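Local coordinates for MIF (PDB 4DH4), which is a macrophage migration inhibitory factor-like protein of Toxoplasma gondii, a member of the MIF family that assembles as a trimer of identical subunits, at residues I5-A10 / R86-P91; D17-D22 / V40-T45. All blocks are in the same frame, centred on the assembly; numbering follows the deposited sequence.

Contact 1: residues I5-A10 / R86-P91; sequences IFCPVA and RHLGVP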
ATOM      1  N   ILE A   5       4.395  -7.565  -2.248  1.00 15.30           N
ATOM      2  CA  ILE A   5       4.609  -8.376  -1.045  1.00 15.55           C
ATOM      3  C   ILE A   5       5.292  -7.531   0.036  1.00 15.83           C
ATOM      4  O   ILE A   5       6.358  -6.954  -0.197  1.00 15.78           O
ATOM      5  CB  ILE A   5       5.508  -9.600  -1.384  1.00 15.37           C
ATOM      6  CG1 ILE A   5       4.847 -10.473  -2.460  1.00 15.70           C
ATOM      7  CG2 ILE A   5       5.866 -10.408  -0.116  1.00 15.11           C
ATOM      8  CD1 ILE A   5       5.787 -11.471  -3.123  1.00 15.93           C
ATOM      9  N   PHE A   6       4.664  -7.459   1.210  1.00 15.95           N
ATOM     10  CA  PHE A   6       5.190  -6.715   2.346  1.00 16.16           C
ATOM     11  C   PHE A   6       5.536  -7.704   3.451  1.00 16.12           C
ATOM     12  O   PHE A   6       4.683  -8.477   3.889  1.00 15.02           O
ATOM     13  CB  PHE A   6       4.153  -5.730   2.885  1.00 16.77           C
ATOM     14  CG  PHE A   6       3.783  -4.634   1.928  1.00 17.43           C
ATOM     15  CD1 PHE A   6       2.766  -4.821   0.994  1.00 19.19           C
ATOM     16  CD2 PHE A   6       4.434  -3.402   1.979  1.00 18.72           C
ATOM     17  CE1 PHE A   6       2.415  -3.802   0.112  1.00 19.66           C
ATOM     18  CE2 PHE A   6       4.093  -2.369   1.102  1.00 19.52           C
ATOM     19  CZ  PHE A   6       3.083  -2.570   0.166  1.00 19.17           C
ATOM     20  N   CYS A   7       6.784  -7.667   3.908  1.00 16.36           N
ATOM     21  CA  CYS A   7       7.263  -8.659   4.870  1.00 16.46           C
ATOM     22  C   CYS A   7       8.468  -8.104   5.638  1.00 16.88           C
ATOM     23  O   CYS A   7       9.272  -7.377   5.062  1.00 16.44           O
ATOM     24  CB  CYS A   7       7.631  -9.938   4.115  1.00 16.45           C
ATOM     25  SG  CYS A   7       8.162 -11.309   5.135  1.00 17.01           S
ATOM     26  N   PRO A   8       8.569  -8.402   6.949  1.00 17.93           N
ATOM     27  CA  PRO A   8       9.729  -7.922   7.717  1.00 18.87           C
ATOM     28  C   PRO A   8      11.050  -8.640   7.400  1.00 19.94           C
ATOM     29  O   PRO A   8      12.120  -8.132   7.760  1.00 20.09           O
ATOM     30  CB  PRO A   8       9.320  -8.145   9.180  1.00 19.13           C
ATOM     31  CG  PRO A   8       8.222  -9.128   9.157  1.00 18.97           C
ATOM     32  CD  PRO A   8       7.593  -9.122   7.791  1.00 17.56           C
ATOM     33  N   VAL A   9      10.977  -9.786   6.723  1.00 20.81           N
ATOM     34  CA  VAL A   9      12.171 -10.599   6.425  1.00 22.02           C
ATOM     35  C   VAL A   9      13.191  -9.827   5.577  1.00 22.69           C
ATOM     36  O   VAL A   9      12.849  -9.241   4.546  1.00 22.03           O
ATOM     37  CB  VAL A   9      11.802 -11.960   5.763  1.00 22.00           C
ATOM     38  CG1 VAL A   9      13.040 -12.671   5.214  1.00 22.83           C
ATOM     39  CG2 VAL A   9      11.066 -12.868   6.751  1.00 23.14           C
ATOM     40  N   ALA A  10      14.443  -9.816   6.034  1.00 23.71           N
ATOM     41  CA  ALA A  10      15.520  -9.150   5.316  1.00 25.14           C
ATOM     42  C   ALA A  10      16.007 -10.032   4.168  1.00 26.31           C
ATOM     43  O   ALA A  10      17.081 -10.640   4.241  1.00 27.13           O
ATOM     44  CB  ALA A  10      16.666  -8.800   6.272  1.00 25.20           C
ATOM     45  N   ARG A  86       8.459 -20.927   0.740  1.00 22.13           N
ATOM     46  CA  ARG A  86       9.627 -21.502   0.072  1.00 22.98           C
ATOM     47  C   ARG A  86      10.834 -20.558   0.085  1.00 22.79           C
ATOM     48  O   ARG A  86      11.947 -20.970   0.417  1.00 22.89           O
ATOM     49  CB  ARG A  86       9.232 -21.854  -1.368  1.00 23.31           C
ATOM     50  CG  ARG A  86      10.254 -22.603  -2.212  1.00 25.74           C
ATOM     51  CD  ARG A  86       9.541 -23.384  -3.335  1.00 29.86           C
ATOM     52  NE  ARG A  86       8.932 -22.523  -4.361  1.00 33.41           N
ATOM     53  CZ  ARG A  86       7.618 -22.341  -4.543  1.00 34.62           C
ATOM     54  NH1 ARG A  86       6.725 -22.953  -3.769  1.00 35.54           N
ATOM     55  NH2 ARG A  86       7.192 -21.537  -5.510  1.00 34.04           N
ATOM     56  N   HIS A  87      10.614 -19.292  -0.264  1.00 22.23           N
ATOM     57  CA  HIS A  87      11.715 -18.337  -0.402  1.00 22.13           C
ATOM     58  C   HIS A  87      12.053 -17.534   0.853  1.00 22.03           C
ATOM     59  O   HIS A  87      13.198 -17.102   1.015  1.00 22.54           O
ATOM     60  CB  HIS A  87      11.463 -17.397  -1.583  1.00 21.91           C
ATOM     61  CG  HIS A  87      11.407 -18.100  -2.900  1.00 22.70           C
ATOM     62  ND1 HIS A  87      12.517 -18.676  -3.479  1.00 23.41           N
ATOM     63  CD2 HIS A  87      10.374 -18.344  -3.739  1.00 23.36           C
ATOM     64  CE1 HIS A  87      12.173 -19.234  -4.625  1.00 24.05           C
ATOM     65  NE2 HIS A  87      10.878 -19.044  -4.808  1.00 24.52           N
ATOM     66  N   LEU A  88      11.075 -17.325   1.729  1.00 21.63           N
ATOM     67  CA  LEU A  88      11.274 -16.456   2.898  1.00 21.42           C
ATOM     68  C   LEU A  88      11.224 -17.191   4.237  1.00 21.15           C
ATOM     69  O   LEU A  88      11.655 -16.649   5.254  1.00 21.02           O
ATOM     70  CB  LEU A  88      10.262 -15.296   2.907  1.00 21.33           C
ATOM     71  CG  LEU A  88      10.112 -14.418   1.655  1.00 21.04           C
ATOM     72  CD1 LEU A  88       8.973 -13.418   1.838  1.00 21.24           C
ATOM     73  CD2 LEU A  88      11.402 -13.695   1.295  1.00 20.96           C
ATOM     74  N   GLY A  89      10.690 -18.410   4.227  1.00 21.21           N
ATOM     75  CA  GLY A  89      10.520 -19.205   5.443  1.00 21.29           C
ATOM     76  C   GLY A  89       9.292 -18.848   6.264  1.00 21.40           C
ATOM     77  O   GLY A  89       9.126 -19.346   7.379  1.00 21.65           O
ATOM     78  N   VAL A  90       8.433 -17.985   5.718  1.00 21.01           N
ATOM     79  CA  VAL A  90       7.216 -17.547   6.407  1.00 20.73           C
ATOM     80  C   VAL A  90       6.124 -18.597   6.228  1.00 20.61           C
ATOM     81  O   VAL A  90       5.798 -18.944   5.096  1.00 20.36           O
ATOM     82  CB  VAL A  90       6.710 -16.171   5.862  1.00 20.61           C
ATOM     83  CG1 VAL A  90       5.426 -15.739   6.575  1.00 20.38           C
ATOM     84  CG2 VAL A  90       7.789 -15.099   5.990  1.00 20.62           C
ATOM     85  N   PRO A  91       5.544 -19.097   7.342  1.00 20.85           N
ATOM     86  CA  PRO A  91       4.488 -20.107   7.264  1.00 21.05           C
ATOM     87  C   PRO A  91       3.329 -19.559   6.448  1.00 21.17           C
ATOM     88  O   PRO A  91       2.931 -18.412   6.655  1.00 20.93           O
ATOM     89  CB  PRO A  91       4.054 -20.289   8.722  1.00 21.29           C
ATOM     90  CG  PRO A  91       5.190 -19.795   9.534  1.00 21.32           C
ATOM     91  CD  PRO A  91       5.849 -18.722   8.737  1.00 21.09           C
TER
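Cys7 and Val9 reach across to Leu88 and Val90, and the four side chains meet without any hydrogen bond between the two segments; the evidence for the contact is van der Waals distance and 183 Å² of buried surface. Cys7 offers its sulphur. With SG anti to the backbone N (chi1 -177°), the thiol projects from the end of strand 2-7, and Cys7 SG touches two methyls that lie toward the same side of it, Val90 CG2 at 3.9 Å and Leu88 CD1 at 4.0 Å. Within its own segment, Val9 N points its N-H almost straight (164°) at Cys7 SG over 3.6 Å, a long N-H...S hydrogen bond that spans the turn at Pro8. Val9 meets the same two residues as Cys7. Its two methyls divide the work: Val9 CG2 meets Val90 CG2 at 4.0 Å and lies 4.1 Å from Leu88 O, whereas Val9 CG1 makes only a looser approach to Leu88 CD2, at 4.4 Å. The side chains of Val9 and Val90 slide past each other in opposite directions. Val90 CG2 is shared between the sulphur of Cys7 and the methyl of Val9. On the opposing segment, Gly89 is the first residue to leave helical geometry, with a positive phi of 81°; the chain turns there, and Leu88 before it and Val90 after it both point toward segment 5-10. Leu88 also touches Tyr42 and Leu19, which continue the apolar layer, while the Val9 carbonyl oxygen accepts a hydrogen bond from Tyr42 OH. This is the packing of an alpha/beta sandwich, in which the C-terminal end of helix 70-88 lies against the end of a strand in the central sheet of the MIF fold.

Contact 2: residues D17-D22 / V40-T45; sequences DALLKD and VGYSQT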
ATOM      1  N   ASP A  17      14.617 -11.982  -6.134  0.50 23.23           N
ATOM      2  CA  ASP A  17      14.527 -12.273  -7.567  0.50 23.08           C
ATOM      3  C   ASP A  17      13.759 -13.564  -7.837  0.50 22.50           C
ATOM      4  O   ASP A  17      12.842 -13.581  -8.660  0.50 22.45           O
ATOM      5  CB  ASP A  17      15.922 -12.338  -8.211  0.50 23.40           C
ATOM      6  CG  ASP A  17      16.347 -11.018  -8.833  0.50 24.17           C
ATOM      7  OD1 ASP A  17      15.541 -10.416  -9.580  0.50 26.03           O
ATOM      8  OD2 ASP A  17      17.495 -10.580  -8.590  0.50 25.47           O
ATOM      9  N   ALA A  18      14.128 -14.630  -7.128  1.00 21.97           N
ATOM     10  CA  ALA A  18      13.483 -15.942  -7.282  1.00 21.13           C
ATOM     11  C   ALA A  18      12.007 -15.907  -6.872  1.00 20.22           C
ATOM     12  O   ALA A  18      11.140 -16.453  -7.570  1.00 20.17           O
ATOM     13  CB  ALA A  18      14.232 -17.003  -6.483  1.00 21.46           C
ATOM     14  N   LEU A  19      11.734 -15.258  -5.743  1.00 18.92           N
ATOM     15  CA  LEU A  19      10.367 -15.040  -5.283  1.00 17.87           C
ATOM     16  C   LEU A  19       9.526 -14.312  -6.329  1.00 17.46           C
ATOM     17  O   LEU A  19       8.416 -14.752  -6.668  1.00 16.81           O
ATOM     18  CB  LEU A  19      10.361 -14.254  -3.965  1.00 17.90           C
ATOM     19  CG  LEU A  19       8.990 -13.914  -3.368  1.00 17.50           C
ATOM     20  CD1 LEU A  19       8.161 -15.183  -3.106  1.00 16.55           C
ATOM     21  CD2 LEU A  19       9.155 -13.090  -2.101  1.00 18.27           C
ATOM     22  N   LEU A  20      10.054 -13.202  -6.837  1.00 17.04           N
ATOM     23  CA  LEU A  20       9.284 -12.354  -7.742  1.00 17.03           C
ATOM     24  C   LEU A  20       9.067 -13.014  -9.098  1.00 17.33           C
ATOM     25  O   LEU A  20       8.029 -12.816  -9.721  1.00 16.96           O
ATOM     26  CB  LEU A  20       9.902 -10.959  -7.876  1.00 17.16           C
ATOM     27  CG  LEU A  20       9.970 -10.096  -6.608  1.00 16.38           C
ATOM     28  CD1 LEU A  20      10.650  -8.771  -6.907  1.00 17.41           C
ATOM     29  CD2 LEU A  20       8.590  -9.849  -5.979  1.00 15.56           C
ATOM     30  N   LYS A  21      10.032 -13.822  -9.533  1.00 17.33           N
ATOM     31  CA  LYS A  21       9.854 -14.645 -10.731  1.00 18.29           C
ATOM     32  C   LYS A  21       8.726 -15.658 -10.565  1.00 18.04           C
ATOM     33  O   LYS A  21       7.947 -15.873 -11.493  1.00 18.40           O
ATOM     34  CB  LYS A  21      11.152 -15.363 -11.100  1.00 18.48           C
ATOM     35  CG  LYS A  21      12.168 -14.449 -11.720  1.00 20.42           C
ATOM     36  CD  LYS A  21      13.420 -15.211 -12.102  1.00 22.99           C
ATOM     37  CE  LYS A  21      14.581 -14.262 -12.342  1.00 25.43           C
ATOM     38  NZ  LYS A  21      14.320 -13.314 -13.445  1.00 27.32           N
ATOM     39  N   ASP A  22       8.652 -16.286  -9.393  1.00 18.22           N
ATOM     40  CA  ASP A  22       7.561 -17.207  -9.078  1.00 18.24           C
ATOM     41  C   ASP A  22       6.236 -16.446  -9.048  1.00 17.82           C
ATOM     42  O   ASP A  22       5.232 -16.918  -9.578  1.00 18.04           O
ATOM     43  CB  ASP A  22       7.794 -17.896  -7.729  1.00 18.27           C
ATOM     44  CG  ASP A  22       8.770 -19.069  -7.816  1.00 20.02           C
ATOM     45  OD1 ASP A  22       9.130 -19.610  -6.750  1.00 22.43           O
ATOM     46  OD2 ASP A  22       9.170 -19.457  -8.938  1.00 21.21           O
ATOM     47  N   VAL A  40       5.428  -6.769 -10.264  1.00 13.91           N
ATOM     48  CA  VAL A  40       5.603  -7.420  -8.968  1.00 13.70           C
ATOM     49  C   VAL A  40       6.707  -6.722  -8.157  1.00 14.24           C
ATOM     50  O   VAL A  40       7.679  -6.204  -8.724  1.00 13.95           O
ATOM     51  CB  VAL A  40       5.909  -8.950  -9.103  1.00 13.92           C
ATOM     52  CG1 VAL A  40       4.689  -9.730  -9.605  1.00 13.52           C
ATOM     53  CG2 VAL A  40       7.117  -9.206 -10.020  1.00 13.81           C
ATOM     54  N   GLY A  41       6.554  -6.691  -6.839  1.00 14.12           N
ATOM     55  CA  GLY A  41       7.592  -6.112  -5.997  1.00 14.71           C
ATOM     56  C   GLY A  41       7.647  -6.681  -4.598  1.00 15.02           C
ATOM     57  O   GLY A  41       6.699  -7.323  -4.132  1.00 14.50           O
ATOM     58  N   TYR A  42       8.782  -6.454  -3.945  1.00 15.73           N
ATOM     59  CA  TYR A  42       8.979  -6.830  -2.553  1.00 16.61           C
ATOM     60  C   TYR A  42       9.329  -5.590  -1.755  1.00 17.28           C
ATOM     61  O   TYR A  42      10.142  -4.771  -2.175  1.00 17.46           O
ATOM     62  CB  TYR A  42      10.088  -7.882  -2.412  1.00 16.83           C
ATOM     63  CG  TYR A  42      10.257  -8.414  -1.002  1.00 17.00           C
ATOM     64  CD1 TYR A  42      11.228  -7.889  -0.145  1.00 16.98           C
ATOM     65  CD2 TYR A  42       9.452  -9.442  -0.526  1.00 16.97           C
ATOM     66  CE1 TYR A  42      11.387  -8.379   1.154  1.00 17.82           C
ATOM     67  CE2 TYR A  42       9.608  -9.948   0.767  1.00 17.62           C
ATOM     68  CZ  TYR A  42      10.573  -9.409   1.603  1.00 17.21           C
ATOM     69  OH  TYR A  42      10.728  -9.906   2.882  1.00 17.83           O
ATOM     70  N   SER A  43       8.710  -5.455  -0.595  1.00 18.14           N
ATOM     71  CA  SER A  43       9.018  -4.342   0.279  1.00 19.64           C
ATOM     72  C   SER A  43       9.273  -4.870   1.680  1.00 20.05           C
ATOM     73  O   SER A  43       8.377  -5.455   2.296  1.00 19.84           O
ATOM     74  CB  SER A  43       7.880  -3.309   0.250  1.00 19.63           C
ATOM     75  OG  SER A  43       8.100  -2.284   1.210  1.00 22.76           O
ATOM     76  N   GLN A  44      10.507  -4.700   2.166  1.00 20.41           N
ATOM     77  CA  GLN A  44      10.830  -5.058   3.548  1.00 21.10           C
ATOM     78  C   GLN A  44      10.228  -4.004   4.468  1.00 20.79           C
ATOM     79  O   GLN A  44      10.607  -2.826   4.422  1.00 20.90           O
ATOM     80  CB  GLN A  44      12.351  -5.196   3.784  1.00 21.37           C
ATOM     81  CG  GLN A  44      12.701  -5.842   5.147  1.00 22.17           C
ATOM     82  CD  GLN A  44      14.173  -5.741   5.550  1.00 22.81           C
ATOM     83  OE1 GLN A  44      15.065  -5.586   4.715  1.00 25.76           O
ATOM     84  NE2 GLN A  44      14.426  -5.860   6.847  1.00 25.48           N
ATOM     85  N   THR A  45       9.275  -4.432   5.290  1.00 20.15           N
ATOM     86  CA  THR A  45       8.663  -3.554   6.266  1.00 19.74           C
ATOM     87  C   THR A  45       9.579  -3.442   7.484  1.00 19.73           C
ATOM     88  O   THR A  45      10.615  -4.119   7.563  1.00 19.20           O
ATOM     89  CB  THR A  45       7.276  -4.091   6.713  1.00 19.68           C
ATOM     90  OG1 THR A  45       7.434  -5.370   7.343  1.00 19.64           O
ATOM     91  CG2 THR A  45       6.338  -4.229   5.516  1.00 19.00           C
TER
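A buried helix-on-sheet contact of apolar side chains, partly against backbone, joins helix 13-31 to strand 39-44, an outermost strand of the four-stranded sheet within the subunit. The short axes approach to 8.4 Å and run at 141° to each other, nearer antiparallel than parallel, and no hydrogen bond links the segments. Leu20 contributes the most surface. Its CG stands anti to the carbonyl carbon (chi1 -63°), and beyond it a methyl rests on the strand backbone, where Leu20 CD2 lies 3.6 Å from Gly41 C. Nearer the helix backbone, Val40 CG2 packs 3.9 Å from Leu20 CB and 3.7 Å from Leu20 O. The three elements strand 2-7, helix 13-31 and strand 39-44 form a beta-alpha-beta unit with its two strands parallel and adjacent, and this contact seats the connecting helix on the second of them. The preceding residue, Leu19, crosses Tyr42 at about a right angle: Leu19 CD2 approaches Tyr42 CD2 obliquely at 4.0 Å. Val40 and Gly41 also pair antiparallel with a strand of the second subunit, so the sheet runs on across the interface, and Arg49 of that subunit packs on Leu20 and Val40.

In the fold
From the N terminus, strand 2-7 and the turn after it supply the first half of contact 1, whose partner arrives only at the end of helix 70-88, 76 residues later. Contact 2 is nested inside that long loop: helix 13-31 follows strand 2-7 and closes a much shorter one onto strand 39-44, 18 residues on. The centres of the two contacts lie 9 Å apart, and strands 2-7 and 39-44 are neighbours in one sheet. Besides the bond between Val9 and Tyr42, a probable hydrogen bond bridges them from His87 NE2 to Asp22 OD1 at 2.7 Å, tying the two helices together.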